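Long-range contact in hypothetical protein HD1797 (Haemophilus ducreyi, PDB 2P4P), which may export the polyamines cadaverine and putrescine from the cytoplasm across the inner membrane, this chain being its CorC_HlyC (transporter-associated) domain: residues T39-M45 / F73-L78. Numbering follows the deposited sequence.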
loop_
_atom_site.group_PDB
_atom_site.type_symbol
_atom_site.label_atom_id
_atom_site.label_comp_id
_atom_site.label_asym_id
_atom_site.label_seq_id
_atom_site.Cartn_x
_atom_site.Cartn_y
_atom_site.Cartn_z
ATOM N N THR A 39 18.558 6.426 -2.448
ATOM C CA THR A 39 17.401 5.555 -2.560
ATOM C C THR A 39 16.145 6.335 -2.880
ATOM O O THR A 39 16.037 7.548 -2.617
ATOM C CB THR A 39 17.141 4.718 -1.280
ATOM O OG1 THR A 39 16.666 5.570 -0.243
ATOM C CG2 THR A 39 18.414 3.983 -0.780
ATOM N N ILE A 40 15.180 5.614 -3.422
ATOM C CA ILE A 40 13.901 6.207 -3.773
ATOM C C ILE A 40 13.200 6.885 -2.578
ATOM O O ILE A 40 12.641 7.983 -2.721
ATOM C CB ILE A 40 12.972 5.180 -4.498
ATOM C CG1 ILE A 40 11.683 5.880 -4.977
ATOM C CG2 ILE A 40 12.700 3.898 -3.628
ATOM C CD1 ILE A 40 11.981 7.046 -5.987
ATOM N N GLY A 41 13.207 6.231 -1.422
ATOM C CA GLY A 41 12.562 6.777 -0.235
ATOM C C GLY A 41 13.323 8.007 0.242
ATOM O O GLY A 41 12.722 8.936 0.735
ATOM N N GLY A 42 14.646 7.998 0.103
ATOM C CA GLY A 42 15.492 9.148 0.488
ATOM C C GLY A 42 15.129 10.372 -0.332
ATOM O O GLY A 42 14.949 11.447 0.202
ATOM N N PHE A 43 15.028 10.188 -1.642
ATOM C CA PHE A 43 14.605 11.243 -2.568
ATOM C C PHE A 43 13.164 11.729 -2.256
ATOM O O PHE A 43 12.880 12.928 -2.247
ATOM C CB PHE A 43 14.804 10.739 -4.015
ATOM C CG PHE A 43 14.287 11.691 -5.073
ATOM C CD1 PHE A 43 14.888 12.923 -5.264
ATOM C CD2 PHE A 43 13.161 11.367 -5.824
ATOM C CE1 PHE A 43 14.384 13.817 -6.222
ATOM C CE2 PHE A 43 12.674 12.246 -6.783
ATOM C CZ PHE A 43 13.297 13.470 -6.971
HETATM N N MSE A 44 12.253 10.799 -1.957
HETATM C CA MSE A 44 10.881 11.187 -1.595
HETATM C C MSE A 44 10.856 12.061 -0.348
HETATM O O MSE A 44 10.148 13.069 -0.307
HETATM C CB MSE A 44 10.001 9.943 -1.376
HETATM C CG MSE A 44 9.624 9.237 -2.657
HETATM SE SE MSE A 44 8.496 7.709 -2.152
HETATM C CE MSE A 44 6.894 8.651 -1.613
HETATM N N MSE A 45 11.595 11.658 0.685
HETATM C CA MSE A 45 11.735 12.481 1.892
HETATM C C MSE A 45 12.256 13.897 1.587
HETATM O O MSE A 45 11.706 14.889 2.064
HETATM C CB MSE A 45 12.602 11.764 2.945
HETATM C CG MSE A 45 11.812 10.703 3.679
HETATM SE SE MSE A 45 12.905 9.747 5.015
HETATM C CE MSE A 45 13.205 11.215 6.283
ATOM N N PHE A 73 12.288 5.362 10.946
ATOM C CA PHE A 73 12.431 6.745 10.463
ATOM C C PHE A 73 12.769 6.913 8.977
ATOM O O PHE A 73 13.323 7.927 8.562
ATOM C CB PHE A 73 13.334 7.542 11.423
ATOM C CG PHE A 73 13.000 7.288 12.863
ATOM C CD1 PHE A 73 11.794 7.749 13.403
ATOM C CD2 PHE A 73 13.841 6.517 13.661
ATOM C CE1 PHE A 73 11.459 7.475 14.736
ATOM C CE2 PHE A 73 13.508 6.248 14.986
ATOM C CZ PHE A 73 12.318 6.735 15.519
ATOM N N ARG A 74 12.394 5.899 8.198
ATOM C CA ARG A 74 12.569 5.875 6.759
ATOM C C ARG A 74 11.276 5.450 6.118
ATOM O O ARG A 74 10.418 4.831 6.782
ATOM C CB ARG A 74 13.650 4.852 6.380
ATOM C CG ARG A 74 15.015 5.076 7.058
ATOM C CD ARG A 74 15.591 6.435 6.692
ATOM N NE ARG A 74 16.434 6.406 5.490
ATOM C CZ ARG A 74 16.520 7.404 4.609
ATOM N NH1 ARG A 74 15.781 8.501 4.754
ATOM N NH2 ARG A 74 17.319 7.288 3.552
ATOM N N ILE A 75 11.160 5.732 4.820
ATOM C CA ILE A 75 10.073 5.226 4.003
ATOM C C ILE A 75 10.403 3.764 3.755
ATOM O O ILE A 75 11.454 3.429 3.187
ATOM C CB ILE A 75 9.902 6.041 2.681
ATOM C CG1 ILE A 75 9.536 7.497 3.024
ATOM C CG2 ILE A 75 8.892 5.366 1.761
ATOM C CD1 ILE A 75 9.486 8.491 1.855
ATOM N N ASP A 76 9.544 2.893 4.263
ATOM C CA ASP A 76 9.736 1.443 4.207
ATOM C C ASP A 76 9.153 0.904 2.876
ATOM O O ASP A 76 9.849 0.200 2.109
ATOM C CB ASP A 76 9.063 0.839 5.452
ATOM C CG ASP A 76 9.031 -0.666 5.460
ATOM O OD1 ASP A 76 10.036 -1.316 5.100
ATOM O OD2 ASP A 76 7.991 -1.211 5.876
ATOM N N GLN A 77 7.893 1.243 2.618
ATOM C CA GLN A 77 7.217 0.892 1.353
ATOM C C GLN A 77 6.487 2.063 0.743
ATOM O O GLN A 77 5.890 2.862 1.454
ATOM C CB GLN A 77 6.203 -0.218 1.566
ATOM C CG GLN A 77 6.823 -1.541 1.879
ATOM C CD GLN A 77 5.784 -2.600 2.126
ATOM O OE1 GLN A 77 5.716 -3.580 1.411
ATOM N NE2 GLN A 77 4.961 -2.394 3.127
ATOM N N LEU A 78 6.493 2.126 -0.586
ATOM C CA LEU A 78 5.757 3.125 -1.320
ATOM C C LEU A 78 5.007 2.484 -2.494
ATOM O O LEU A 78 5.312 1.372 -2.912
ATOM C CB LEU A 78 6.706 4.193 -1.861
ATOM C CG LEU A 78 7.836 3.638 -2.736
ATOM C CD1 LEU A 78 7.845 4.291 -4.123
ATOM C CD2 LEU A 78 9.194 3.744 -2.021
HETATM O O HOH W 1 18.645 7.971 0.593
#
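This is helix-on-sheet packing in the CorC_HlyC domain: helix 40-48 lies across one face of a three-stranded antiparallel sheet, over its central strand 74-81. The axes of 40-45 and 74-78 approach to 7.7 Å at 128°, close for such layers, and Gly-41 accounts for it: its CA sits 5.2 Å from that of Ile-75, and an ideal CB there would come within 3.2 Å of Ile-75 CB. Into this hollow fits Ile-75, its CD1 3.5 Å from Gly-41 O, 3.6 Å from Met-44 CB and 3.7 Å from Met-45 CG. A classic beta bulge, with Asp-76 and Gln-77 both facing Asp-69, lets Ile-75 and Leu-78, three residues apart, both point their CA-to-CB bonds toward the helix. Leu-78 fills a second hollow, with CD2 3.9 Å from Ile-40 CG2 and CB 4.0 Å from Met-44 SE (Met-44 and Met-45 are selenomethionines); Ile-40 continues this core onto helix 19-25. At the other end Arg-74 curls back over the helix start, placing NH2 4.0 Å from Gly-42 CA and NH1 3.1 Å from Met-45 SE. Thr-39 N-caps the helix, its OG1 accepting from Gly-42 N at 3.2 Å; water 1 lies 3.2 Å from that OG1 and accepts a weak 3.3 Å hydrogen bond from Arg-74 NH2.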